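Local coordinates for uncharacterized protein (Aeromonas hydrophila J-1, PDB 6R1J), which is a component of a tripartite alpha-pore-forming toxin, and probably acts with its partner proteins to form pores in membranes, at residues A[230-235]-A[252-257]. The protein carries 3 engineered substitutions. Residues are numbered along the deposited sequence; the frame is centred on the assembly and turned at random.
Sequences GDIANV and TAALTE
Asp231 CG and Ile232 CG1 both lie beside the backbone N, anti to the carbonyl carbon, and in Asp231 (chi1 -73°) this carries the carboxylate across to Ala253 and Ala254. Its OD2 lies 3.3 Å from the Ala253 C atom, and OD1 is 3.5 Å from the Ala253 CB. OD2 is also 3.4 Å from the Ala254 N, but the angle is too poor for a hydrogen bond. Beside it, Ile232 CG1 leads to CD1, which touches the Ala254 CB at 3.9 Å. The axes of the two segments approach to 8.7 Å and run antiparallel at 160°. This is the C-terminal helical hairpin of an elongated, almost all-helical bundle: helix 163-236 turns back into helix 244-264. Leu66 of helix 28-70 and Leu228 cover Ala254, and Val88 of helix 78-157 packs on Ile232. In Glu257, chi1 (-58°) places CG 3.6 Å from Asp231 OD2, and a bend at chi2 directs the carboxylate. Glu257 OE2 comes 4.4 Å from Asp231 OD2. Lys152 of the second subunit forms salt bridges to both oxygens, which should offset their repulsion and ties this buried contact to the subunit interface. Within helix 244-264, Thr256 OG1 donates to a lone pair of Ala253 O, at 2.7 Å.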
ATOM      1  N   GLY A 230      -6.028 -44.454  -2.561  1.00 38.52           N
ATOM      2  CA  GLY A 230      -7.232 -44.975  -1.896  1.00 37.09           C
ATOM      3  C   GLY A 230      -8.106 -45.754  -2.870  1.00 43.43           C
ATOM      4  O   GLY A 230      -8.648 -46.829  -2.513  1.00 38.52           O
ATOM      5  N   ASP A 231      -8.278 -45.232  -4.086  1.00 42.81           N
ATOM      6  CA  ASP A 231      -9.018 -45.956  -5.149  1.00 39.51           C
ATOM      7  C   ASP A 231      -8.317 -47.295  -5.415  1.00 34.41           C
ATOM      8  O   ASP A 231      -8.993 -48.328  -5.396  1.00 40.50           O
ATOM      9  CB  ASP A 231      -9.127 -45.079  -6.399  1.00 46.39           C
ATOM     10  CG  ASP A 231     -10.107 -43.936  -6.235  1.00 43.27           C
ATOM     11  OD1 ASP A 231     -11.069 -44.121  -5.475  1.00 40.18           O
ATOM     12  OD2 ASP A 231      -9.952 -42.904  -6.938  1.00 47.03           O
ATOM     13  N   ILE A 232      -7.011 -47.295  -5.634  1.00 34.65           N
ATOM     14  CA  ILE A 232      -6.235 -48.485  -6.041  1.00 39.72           C
ATOM     15  C   ILE A 232      -6.294 -49.548  -4.942  1.00 50.21           C
ATOM     16  O   ILE A 232      -6.420 -50.738  -5.302  1.00 48.08           O
ATOM     17  CB  ILE A 232      -4.800 -48.094  -6.430  1.00 40.65           C
ATOM     18  CG1 ILE A 232      -4.762 -47.297  -7.729  1.00 46.31           C
ATOM     19  CG2 ILE A 232      -3.898 -49.307  -6.521  1.00 47.74           C
ATOM     20  CD1 ILE A 232      -5.223 -48.092  -8.942  1.00 48.17           C
ATOM     21  N   ALA A 233      -6.246 -49.142  -3.672  1.00 46.67           N
ATOM     22  CA  ALA A 233      -6.286 -50.088  -2.530  1.00 50.26           C
ATOM     23  C   ALA A 233      -7.698 -50.674  -2.403  1.00 48.16           C
ATOM     24  O   ALA A 233      -7.812 -51.764  -1.886  1.00 53.10           O
ATOM     25  CB  ALA A 233      -5.814 -49.412  -1.264  1.00 48.33           C
ATOM     26  N   ASN A 234      -8.737 -49.992  -2.884  1.00 46.91           N
ATOM     27  CA  ASN A 234     -10.130 -50.514  -2.852  1.00 54.68           C
ATOM     28  C   ASN A 234     -10.344 -51.617  -3.904  1.00 62.19           C
ATOM     29  O   ASN A 234     -11.439 -52.184  -3.933  1.00 61.94           O
ATOM     30  CB  ASN A 234     -11.148 -49.391  -2.933  1.00 56.62           C
ATOM     31  CG  ASN A 234     -11.245 -48.697  -1.596  1.00 61.88           C
ATOM     32  OD1 ASN A 234     -11.145 -49.350  -0.559  1.00 67.34           O
ATOM     33  ND2 ASN A 234     -11.409 -47.390  -1.610  1.00 55.46           N
ATOM     34  N   VAL A 235      -9.336 -51.910  -4.720  1.00 59.42           N
ATOM     35  CA  VAL A 235      -9.319 -53.081  -5.642  1.00 68.59           C
ATOM     36  C   VAL A 235      -8.689 -54.261  -4.876  1.00 70.75           C
ATOM     37  O   VAL A 235      -9.155 -55.402  -5.048  1.00 84.31           O
ATOM     38  CB  VAL A 235      -8.541 -52.730  -6.924  1.00 62.99           C
ATOM     39  CG1 VAL A 235      -8.511 -53.887  -7.916  1.00 66.67           C
ATOM     40  CG2 VAL A 235      -9.090 -51.466  -7.576  1.00 58.08           C
ATOM     41  N   THR A 252     -12.061 -46.925 -12.559  1.00 32.58           N
ATOM     42  CA  THR A 252     -12.662 -45.736 -13.203  1.00 33.90           C
ATOM     43  C   THR A 252     -12.375 -44.507 -12.312  1.00 40.26           C
ATOM     44  O   THR A 252     -11.948 -43.453 -12.861  1.00 34.09           O
ATOM     45  CB  THR A 252     -14.141 -45.975 -13.505  1.00 36.28           C
ATOM     46  OG1 THR A 252     -14.238 -47.119 -14.365  1.00 35.29           O
ATOM     47  CG2 THR A 252     -14.787 -44.773 -14.156  1.00 35.36           C
ATOM     48  N   ALA A 253     -12.571 -44.630 -10.982  1.00 32.87           N
ATOM     49  CA  ALA A 253     -12.273 -43.564 -10.000  1.00 32.47           C
ATOM     50  C   ALA A 253     -10.790 -43.245 -10.068  1.00 31.40           C
ATOM     51  O   ALA A 253     -10.453 -42.027 -10.160  1.00 36.94           O
ATOM     52  CB  ALA A 253     -12.711 -43.969  -8.589  1.00 39.54           C
ATOM     53  N   ALA A 254      -9.909 -44.255 -10.042  1.00 34.75           N
ATOM     54  CA  ALA A 254      -8.448 -44.034 -10.114  1.00 31.36           C
ATOM     55  C   ALA A 254      -8.102 -43.267 -11.401  1.00 36.85           C
ATOM     56  O   ALA A 254      -7.198 -42.384 -11.396  1.00 32.42           O
ATOM     57  CB  ALA A 254      -7.713 -45.312 -10.107  1.00 29.94           C
ATOM     58  N   LEU A 255      -8.760 -43.602 -12.517  1.00 35.30           N
ATOM     59  CA  LEU A 255      -8.401 -42.957 -13.800  1.00 33.16           C
ATOM     60  C   LEU A 255      -8.761 -41.462 -13.726  1.00 26.38           C
ATOM     61  O   LEU A 255      -7.983 -40.670 -14.263  1.00 32.02           O
ATOM     62  CB  LEU A 255      -9.078 -43.698 -14.962  1.00 35.05           C
ATOM     63  CG  LEU A 255      -8.793 -43.126 -16.354  1.00 36.14           C
ATOM     64  CD1 LEU A 255      -7.301 -43.170 -16.672  1.00 36.61           C
ATOM     65  CD2 LEU A 255      -9.607 -43.894 -17.401  1.00 38.78           C
ATOM     66  N   THR A 256      -9.859 -41.066 -13.091  1.00 31.23           N
ATOM     67  CA  THR A 256     -10.195 -39.624 -12.901  1.00 35.19           C
ATOM     68  C   THR A 256      -9.060 -38.928 -12.138  1.00 33.95           C
ATOM     69  O   THR A 256      -8.721 -37.765 -12.490  1.00 30.42           O
ATOM     70  CB  THR A 256     -11.546 -39.356 -12.215  1.00 40.14           C
ATOM     71  OG1 THR A 256     -11.508 -39.683 -10.822  1.00 35.78           O
ATOM     72  CG2 THR A 256     -12.708 -40.064 -12.885  1.00 39.72           C
ATOM     73  N   GLU A 257      -8.449 -39.597 -11.157  1.00 34.01           N
ATOM     74  CA  GLU A 257      -7.398 -38.959 -10.311  1.00 33.74           C
ATOM     75  C   GLU A 257      -6.142 -38.838 -11.159  1.00 33.46           C
ATOM     76  O   GLU A 257      -5.495 -37.775 -11.108  1.00 30.29           O
ATOM     77  CB  GLU A 257      -7.179 -39.730  -8.995  1.00 35.80           C
ATOM     78  CG  GLU A 257      -8.443 -39.847  -8.141  1.00 36.26           C
ATOM     79  CD  GLU A 257      -9.011 -38.528  -7.626  1.00 39.80           C
ATOM     80  OE1 GLU A 257      -8.353 -37.494  -7.785  1.00 39.19           O
ATOM     81  OE2 GLU A 257     -10.134 -38.522  -7.114  1.00 34.47           O
TER